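Local coordinates for histidinol-phosphate aminotransferase (PDB 3FTB), which probably transfers amino groups using pyridoxal 5'-phosphate, presumably forming histidinol phosphate in histidine biosynthesis, at residues S308-K311 with L312-L316; K346-K349 with F350-L354; A240-N243 with P244-N248. All coordinates share one frame; numbering follows the deposited sequence.

Contact 1: residues S308-K311 with L312-L316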
loop_
_atom_site.group_PDB
_atom_site.type_symbol
_atom_site.label_atom_id
_atom_site.label_comp_id
_atom_site.label_asym_id
_atom_site.label_seq_id
_atom_site.Cartn_x
_atom_site.Cartn_y
_atom_site.Cartn_z
ATOM N N SER A 308 21.418 -8.795 32.336
ATOM C CA SER A 308 20.670 -7.803 31.579
ATOM C C SER A 308 20.192 -8.369 30.250
ATOM O O SER A 308 20.791 -9.295 29.709
ATOM C CB SER A 308 21.533 -6.567 31.332
ATOM O OG SER A 308 22.819 -6.938 30.875
ATOM N N GLY A 309 19.104 -7.809 29.728
ATOM C CA GLY A 309 18.581 -8.220 28.441
ATOM C C GLY A 309 19.585 -8.005 27.323
ATOM O O GLY A 309 19.567 -8.716 26.313
ATOM N N GLU A 310 20.457 -7.012 27.492
ATOM C CA GLU A 310 21.518 -6.781 26.523
ATOM C C GLU A 310 22.576 -7.853 26.673
ATOM O O GLU A 310 23.101 -8.343 25.689
ATOM C CB GLU A 310 22.157 -5.395 26.669
ATOM C CG GLU A 310 23.084 -5.057 25.491
ATOM C CD GLU A 310 23.773 -3.706 25.606
ATOM O OE1 GLU A 310 24.225 -3.348 26.715
ATOM O OE2 GLU A 310 23.884 -3.011 24.572
ATOM N N LYS A 311 22.879 -8.222 27.912
ATOM C CA LYS A 311 23.871 -9.258 28.157
ATOM C C LYS A 311 23.315 -10.591 27.674
ATOM O O LYS A 311 23.982 -11.328 26.940
ATOM C CB LYS A 311 24.273 -9.311 29.639
ATOM C CG LYS A 311 25.400 -10.291 29.943
ATOM C CD LYS A 311 26.442 -9.713 30.904
ATOM C CE LYS A 311 25.824 -9.139 32.176
ATOM N NZ LYS A 311 25.509 -7.680 32.076
ATOM N N LEU A 312 22.079 -10.886 28.062
ATOM C CA LEU A 312 21.415 -12.076 27.551
ATOM C C LEU A 312 21.343 -12.031 26.021
ATOM O O LEU A 312 21.741 -12.990 25.361
ATOM C CB LEU A 312 20.022 -12.242 28.157
ATOM C CG LEU A 312 19.215 -13.378 27.525
ATOM C CD1 LEU A 312 19.973 -14.711 27.620
ATOM C CD2 LEU A 312 17.829 -13.467 28.154
ATOM N N TYR A 313 20.846 -10.919 25.467
ATOM C CA TYR A 313 20.774 -10.724 24.013
ATOM C C TYR A 313 22.110 -10.989 23.307
ATOM O O TYR A 313 22.174 -11.761 22.341
ATOM C CB TYR A 313 20.289 -9.299 23.680
ATOM C CG TYR A 313 20.243 -8.972 22.196
ATOM C CD1 TYR A 313 19.070 -9.119 21.472
ATOM C CD2 TYR A 313 21.371 -8.509 21.522
ATOM C CE1 TYR A 313 19.019 -8.827 20.122
ATOM C CE2 TYR A 313 21.326 -8.210 20.165
ATOM C CZ TYR A 313 20.146 -8.374 19.475
ATOM O OH TYR A 313 20.083 -8.087 18.132
ATOM N N ASP A 314 23.166 -10.330 23.787
ATOM C CA ASP A 314 24.496 -10.435 23.178
ATOM C C ASP A 314 25.091 -11.829 23.308
ATOM O O ASP A 314 25.935 -12.230 22.510
ATOM C CB ASP A 314 25.450 -9.404 23.777
ATOM C CG ASP A 314 25.276 -8.027 23.163
ATOM O OD1 ASP A 314 24.914 -7.949 21.968
ATOM O OD2 ASP A 314 25.517 -7.024 23.872
ATOM N N SER A 315 24.655 -12.563 24.325
ATOM C CA SER A 315 25.038 -13.964 24.478
ATOM C C SER A 315 24.362 -14.842 23.421
ATOM O O SER A 315 25.027 -15.547 22.659
ATOM C CB SER A 315 24.700 -14.468 25.884
ATOM O OG SER A 315 25.753 -14.213 26.798
ATOM N N LEU A 316 23.034 -14.794 23.381
ATOM C CA LEU A 316 22.263 -15.583 22.422
ATOM C C LEU A 316 22.579 -15.237 20.966
ATOM O O LEU A 316 22.494 -16.094 20.082
ATOM C CB LEU A 316 20.764 -15.416 22.683
ATOM C CG LEU A 316 20.306 -15.889 24.061
ATOM C CD1 LEU A 316 18.814 -15.667 24.245
ATOM C CD2 LEU A 316 20.655 -17.353 24.234
#

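Contact 2: residues K346-K349 with F350-L354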
loop_
_atom_site.group_PDB
_atom_site.type_symbol
_atom_site.label_atom_id
_atom_site.label_comp_id
_atom_site.label_asym_id
_atom_site.label_seq_id
_atom_site.Cartn_x
_atom_site.Cartn_y
_atom_site.Cartn_z
ATOM N N LYS A 346 11.943 -25.759 17.523
ATOM C CA LYS A 346 12.698 -24.513 17.658
ATOM C C LYS A 346 12.759 -24.035 19.113
ATOM O O LYS A 346 13.775 -23.496 19.563
ATOM C CB LYS A 346 12.101 -23.411 16.767
ATOM C CG LYS A 346 12.244 -23.674 15.267
ATOM C CD LYS A 346 12.071 -22.394 14.456
ATOM C CE LYS A 346 11.953 -22.683 12.975
ATOM N NZ LYS A 346 10.751 -23.516 12.704
ATOM N N ASN A 347 11.658 -24.241 19.835
ATOM C CA ASN A 347 11.527 -23.833 21.226
ATOM C C ASN A 347 12.460 -24.602 22.166
ATOM O O ASN A 347 13.067 -24.029 23.072
ATOM C CB ASN A 347 10.070 -23.994 21.678
ATOM C CG ASN A 347 9.197 -22.813 21.282
ATOM O OD1 ASN A 347 9.668 -21.849 20.663
ATOM N ND2 ASN A 347 7.922 -22.875 21.646
ATOM N N THR A 348 12.561 -25.910 21.959
ATOM C CA THR A 348 13.443 -26.718 22.783
ATOM C C THR A 348 14.892 -26.319 22.512
ATOM O O THR A 348 15.713 -26.252 23.420
ATOM C CB THR A 348 13.237 -28.217 22.517
ATOM O OG1 THR A 348 11.905 -28.594 22.899
ATOM C CG2 THR A 348 14.246 -29.044 23.306
ATOM N N LYS A 349 15.192 -26.029 21.251
ATOM C CA LYS A 349 16.518 -25.551 20.881
ATOM C C LYS A 349 16.796 -24.233 21.596
ATOM O O LYS A 349 17.830 -24.063 22.244
ATOM C CB LYS A 349 16.604 -25.354 19.369
ATOM C CG LYS A 349 18.021 -25.374 18.830
ATOM C CD LYS A 349 18.105 -24.757 17.449
ATOM C CE LYS A 349 19.463 -25.021 16.815
ATOM N NZ LYS A 349 19.796 -26.480 16.751
ATOM N N PHE A 350 15.859 -23.299 21.466
ATOM C CA PHE A 350 15.916 -22.014 22.162
ATOM C C PHE A 350 16.248 -22.138 23.663
ATOM O O PHE A 350 17.176 -21.489 24.168
ATOM C CB PHE A 350 14.580 -21.283 21.982
ATOM C CG PHE A 350 14.495 -19.996 22.738
ATOM C CD1 PHE A 350 15.187 -18.870 22.297
ATOM C CD2 PHE A 350 13.730 -19.907 23.896
ATOM C CE1 PHE A 350 15.116 -17.675 22.993
ATOM C CE2 PHE A 350 13.653 -18.712 24.603
ATOM C CZ PHE A 350 14.350 -17.595 24.148
ATOM N N LEU A 351 15.472 -22.968 24.361
ATOM C CA LEU A 351 15.600 -23.167 25.801
ATOM C C LEU A 351 16.944 -23.785 26.157
ATOM O O LEU A 351 17.549 -23.435 27.177
ATOM C CB LEU A 351 14.471 -24.070 26.317
ATOM C CG LEU A 351 13.044 -23.520 26.447
ATOM C CD1 LEU A 351 12.021 -24.637 26.307
ATOM C CD2 LEU A 351 12.860 -22.776 27.773
ATOM N N ARG A 352 17.406 -24.712 25.322
ATOM C CA ARG A 352 18.681 -25.365 25.568
ATOM C C ARG A 352 19.859 -24.416 25.419
ATOM O O ARG A 352 20.966 -24.742 25.818
ATOM C CB ARG A 352 18.840 -26.598 24.687
ATOM C CG ARG A 352 17.779 -27.650 24.983
ATOM C CD ARG A 352 17.941 -28.886 24.117
ATOM N NE ARG A 352 18.097 -28.541 22.706
ATOM C CZ ARG A 352 18.094 -29.426 21.714
ATOM N NH1 ARG A 352 17.932 -30.717 21.977
ATOM N NH2 ARG A 352 18.248 -29.018 20.461
ATOM N N ALA A 353 19.615 -23.238 24.855
ATOM C CA ALA A 353 20.624 -22.187 24.820
ATOM C C ALA A 353 20.515 -21.337 26.086
ATOM O O ALA A 353 21.528 -20.922 26.658
ATOM C CB ALA A 353 20.449 -21.329 23.586
ATOM N N LEU A 354 19.277 -21.079 26.509
ATOM C CA LEU A 354 18.997 -20.339 27.738
ATOM C C LEU A 354 19.624 -21.058 28.913
ATOM O O LEU A 354 20.125 -20.437 29.846
ATOM C CB LEU A 354 17.491 -20.246 27.973
ATOM C CG LEU A 354 16.796 -18.915 27.697
ATOM C CD1 LEU A 354 17.263 -18.304 26.388
ATOM C CD2 LEU A 354 15.302 -19.111 27.684
#

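Contact 3: residues A240-N243 with P244-N248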
loop_
_atom_site.group_PDB
_atom_site.type_symbol
_atom_site.label_atom_id
_atom_site.label_comp_id
_atom_site.label_asym_id
_atom_site.label_seq_id
_atom_site.Cartn_x
_atom_site.Cartn_y
_atom_site.Cartn_z
ATOM N N ALA A 240 -11.604 8.425 3.084
ATOM C CA ALA A 240 -11.352 9.760 2.545
ATOM C C ALA A 240 -9.866 10.123 2.565
ATOM O O ALA A 240 -9.405 10.941 1.773
ATOM C CB ALA A 240 -12.149 10.792 3.323
ATOM N N LYS A 241 -9.116 9.508 3.472
ATOM C CA LYS A 241 -7.693 9.787 3.589
ATOM C C LYS A 241 -6.852 8.900 2.667
ATOM O O LYS A 241 -5.782 9.307 2.205
ATOM C CB LYS A 241 -7.241 9.639 5.048
ATOM C CG LYS A 241 -7.919 10.613 5.998
ATOM C CD LYS A 241 -7.163 10.737 7.309
ATOM C CE LYS A 241 -7.596 11.981 8.061
ATOM N NZ LYS A 241 -6.748 12.269 9.250
ATOM N N GLN A 242 -7.343 7.698 2.390
ATOM C CA GLN A 242 -6.551 6.704 1.670
ATOM C C GLN A 242 -6.461 6.921 0.162
ATOM O O GLN A 242 -6.919 7.931 -0.376
ATOM C CB GLN A 242 -7.097 5.302 1.928
ATOM C CG GLN A 242 -7.064 4.891 3.381
ATOM C CD GLN A 242 -7.568 3.483 3.582
ATOM O OE1 GLN A 242 -6.785 2.537 3.602
ATOM N NE2 GLN A 242 -8.886 3.332 3.709
ATOM N N ASN A 243 -5.863 5.942 -0.508
ATOM C CA ASN A 243 -5.779 5.934 -1.956
ATOM C C ASN A 243 -6.480 4.699 -2.522
ATOM O O ASN A 243 -6.257 3.580 -2.053
ATOM C CB ASN A 243 -4.316 5.958 -2.383
ATOM C CG ASN A 243 -4.128 6.511 -3.771
ATOM O OD1 ASN A 243 -3.652 5.815 -4.666
ATOM N ND2 ASN A 243 -4.509 7.769 -3.964
ATOM N N PRO A 244 -7.346 4.902 -3.521
ATOM C CA PRO A 244 -8.055 3.803 -4.187
ATOM C C PRO A 244 -7.076 2.738 -4.678
ATOM O O PRO A 244 -5.904 3.037 -4.904
ATOM C CB PRO A 244 -8.733 4.496 -5.361
ATOM C CG PRO A 244 -8.940 5.904 -4.877
ATOM C CD PRO A 244 -7.729 6.218 -4.056
ATOM N N TRP A 245 -7.560 1.509 -4.819
ATOM C CA TRP A 245 -6.712 0.332 -5.028
ATOM C C TRP A 245 -5.430 0.224 -4.165
ATOM O O TRP A 245 -4.375 -0.144 -4.679
ATOM C CB TRP A 245 -6.347 0.209 -6.504
ATOM C CG TRP A 245 -7.523 0.284 -7.397
ATOM C CD1 TRP A 245 -8.462 -0.686 -7.602
ATOM C CD2 TRP A 245 -7.901 1.392 -8.223
ATOM N NE1 TRP A 245 -9.403 -0.246 -8.503
ATOM C CE2 TRP A 245 -9.078 1.025 -8.900
ATOM C CE3 TRP A 245 -7.354 2.659 -8.458
ATOM C CZ2 TRP A 245 -9.722 1.879 -9.794
ATOM C CZ3 TRP A 245 -7.998 3.505 -9.341
ATOM C CH2 TRP A 245 -9.166 3.114 -9.998
ATOM N N ASN A 246 -5.506 0.512 -2.869
ATOM C CA ASN A 246 -4.319 0.379 -2.017
ATOM C C ASN A 246 -3.969 -1.079 -1.688
ATOM O O ASN A 246 -2.948 -1.361 -1.058
ATOM C CB ASN A 246 -4.487 1.166 -0.718
ATOM C CG ASN A 246 -5.602 0.614 0.152
ATOM O OD1 ASN A 246 -6.661 0.218 -0.342
ATOM N ND2 ASN A 246 -5.368 0.587 1.454
ATOM N N ILE A 247 -4.828 -2.000 -2.108
ATOM C CA ILE A 247 -4.683 -3.418 -1.779
ATOM C C ILE A 247 -4.320 -4.224 -3.017
ATOM O O ILE A 247 -5.124 -4.363 -3.920
ATOM C CB ILE A 247 -6.003 -3.984 -1.184
ATOM C CG1 ILE A 247 -6.466 -3.142 0.002
ATOM C CG2 ILE A 247 -5.865 -5.448 -0.787
ATOM C CD1 ILE A 247 -5.393 -2.902 1.035
ATOM N N ASN A 248 -3.103 -4.754 -3.064
ATOM C CA ASN A 248 -2.677 -5.581 -4.199
ATOM C C ASN A 248 -3.522 -6.851 -4.356
ATOM O O ASN A 248 -4.199 -7.275 -3.418
ATOM C CB ASN A 248 -1.200 -5.953 -4.064
ATOM C CG ASN A 248 -0.971 -7.086 -3.074
ATOM O OD1 ASN A 248 -0.599 -6.853 -1.925
ATOM N ND2 ASN A 248 -1.186 -8.317 -3.519
#

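Contact 1: residues S308-K311 with L312-L316
Leu-312 N bonds to Ser-308 O at 2.6 Å and opens the first turn of helix 309-317. Asp-314 N to Glu-310 O at 2.8 Å and Ser-315 N to Lys-311 O carry the ladder on. A weak second donor, Ser-315 OG, reaches Lys-311 O at 3.4 Å. On the outer face the side chains of Glu-310 and Asp-314 run side by side in the same direction, CG of Glu-310 lying 3.5 Å from OD2 of Asp-314, with the carboxylate planes only 25° apart. Behind this turn stands the N-cap. Ser-308 OG accepts from Lys-311 N at 3.2 Å, and the lysine chain, bent at chi2, chi3 and chi4, curls back so that NZ also donates to OG, at 3.0 Å. Further out, strand 321-325 packs against Tyr-313, and Asp-334 adds a weak bond to Glu-310 N. Two donors thus grip one serine hydroxyl, while Glu-310 OE2 and Asp-314 OD2, 4.4 Å apart, probably repel each other mildly, a cost that the helix N terminus and the long, weak ion pair of Glu-310 with Arg-325 may offset.

Contact 2: residues K346-K349 with F350-L354
The ring of Phe-350 has the carbonyl oxygen of Asn-347 at its edge, near the ring plane, and CD1 of Leu-354 over one face, 3.7 Å above the plane and displaced toward the rim. Beyond the helix the same ring stacks with Tyr-31 and meets Phe-339 edge-to-face. The other flat group, the guanidinium of Arg-352, takes the methyl of Thr-348 over one face, with CG2 4.2 Å from CZ. This methyl also touches the arginine chain at CD (3.8 Å), while NH2 lies 4.0 Å from CG of Lys-349. A bend at chi3 (-49°) turns the guanidinium back along the helix, toward Thr-348 and Lys-349. All of this sits on helix 344-359, whose i to i+4 bonds run from Phe-350 N to Lys-346 O (2.8 Å), Leu-351 N to Asn-347 O (2.9 Å) and Arg-352 N to Thr-348 O (3.0 Å); the next, Ala-353 N to Lys-349 O, is weak. The helix is amphipathic: Phe-350 faces strand 321-325 of the smaller sheet, Leu-351 and Leu-354 pack on helix 262-285, and Thr-348, Lys-349 and Arg-352 form the outer side. Asn-347 is buried and its amide is satisfied at both ends, OD1 by Tyr-31 OH and Lys-342 N, ND2 by Glu-275. Thr-348 OG1 bonds to Glu-344 O one turn back and to Arg-278 of helix 262-285.

Contact 3: residues A240-N243 with P244-N248
From Asn-243 to Asn-246 the backbone swings from extended angles at Asn-243 and Pro-244 through a left-handed conformation at Trp-245 (phi 43°, psi 44°), which brings Asn-246 back toward the Asn-243 carbonyl, with Asn-246 N 3.3 Å from Asn-243 O. The bend brings CB of Asn-246 within 3.3 Å of the same oxygen; with CG between the backbone N and the carbonyl carbon (chi1 65°), the amide is turned toward Gln-242. The two side chains meet obliquely, though the orientation of the Gln-242 amide is doubtful. Asn-243 crosses Pro-244 at about a right angle, its ND2 3.6 Å from the proline CD. Next along, CB of Pro-244 rests over one face of the Trp-245 indole, 3.8 Å above the plane and shifted toward the rim, while Val-61 touches both residues and the ring of Tyr-58 meets the indole at an angle. The buried amide of Asn-246 is anchored through ND2, which donates to Leu-83 O and to Glu-89 of helix 87-95. Four backbone carbonyls, those of Lys-241, Gln-242, Trp-245 and Asn-246, accept from the second subunit: Lys-117 of that subunit donates to Lys-241 O and Gln-242 O, its Arg-223 to Trp-245 O, and its Asn-85 to Asn-246 O. This loop therefore presents main-chain oxygens as acceptors to cationic and amide side chains across the dimer interface, while Asn-246 ties the bend to Leu-83 and helix 87-95 of its own subunit.

Contact 3 comes first along the chain, in the connection between helix 232-239 and helix 249-257, where the loop joins its own subunit to the second one. Contact 1 follows at the start of helix 309-317, and contact 2 lies in helix 344-359 near the C terminus. Contacts 1 and 2 are local to a helix and close no loop; contact 3 is a loop bend; none nests or crosses. Contacts 1 and 2 touch directly: CD1 of Leu-316 lies 3.7 Å from CD1 of Leu-354, packing the two helices together beside strand 321-325. Contact 3 stands apart, its centre about 43 Å from that of contact 2, on the opposite side of the chain's centre.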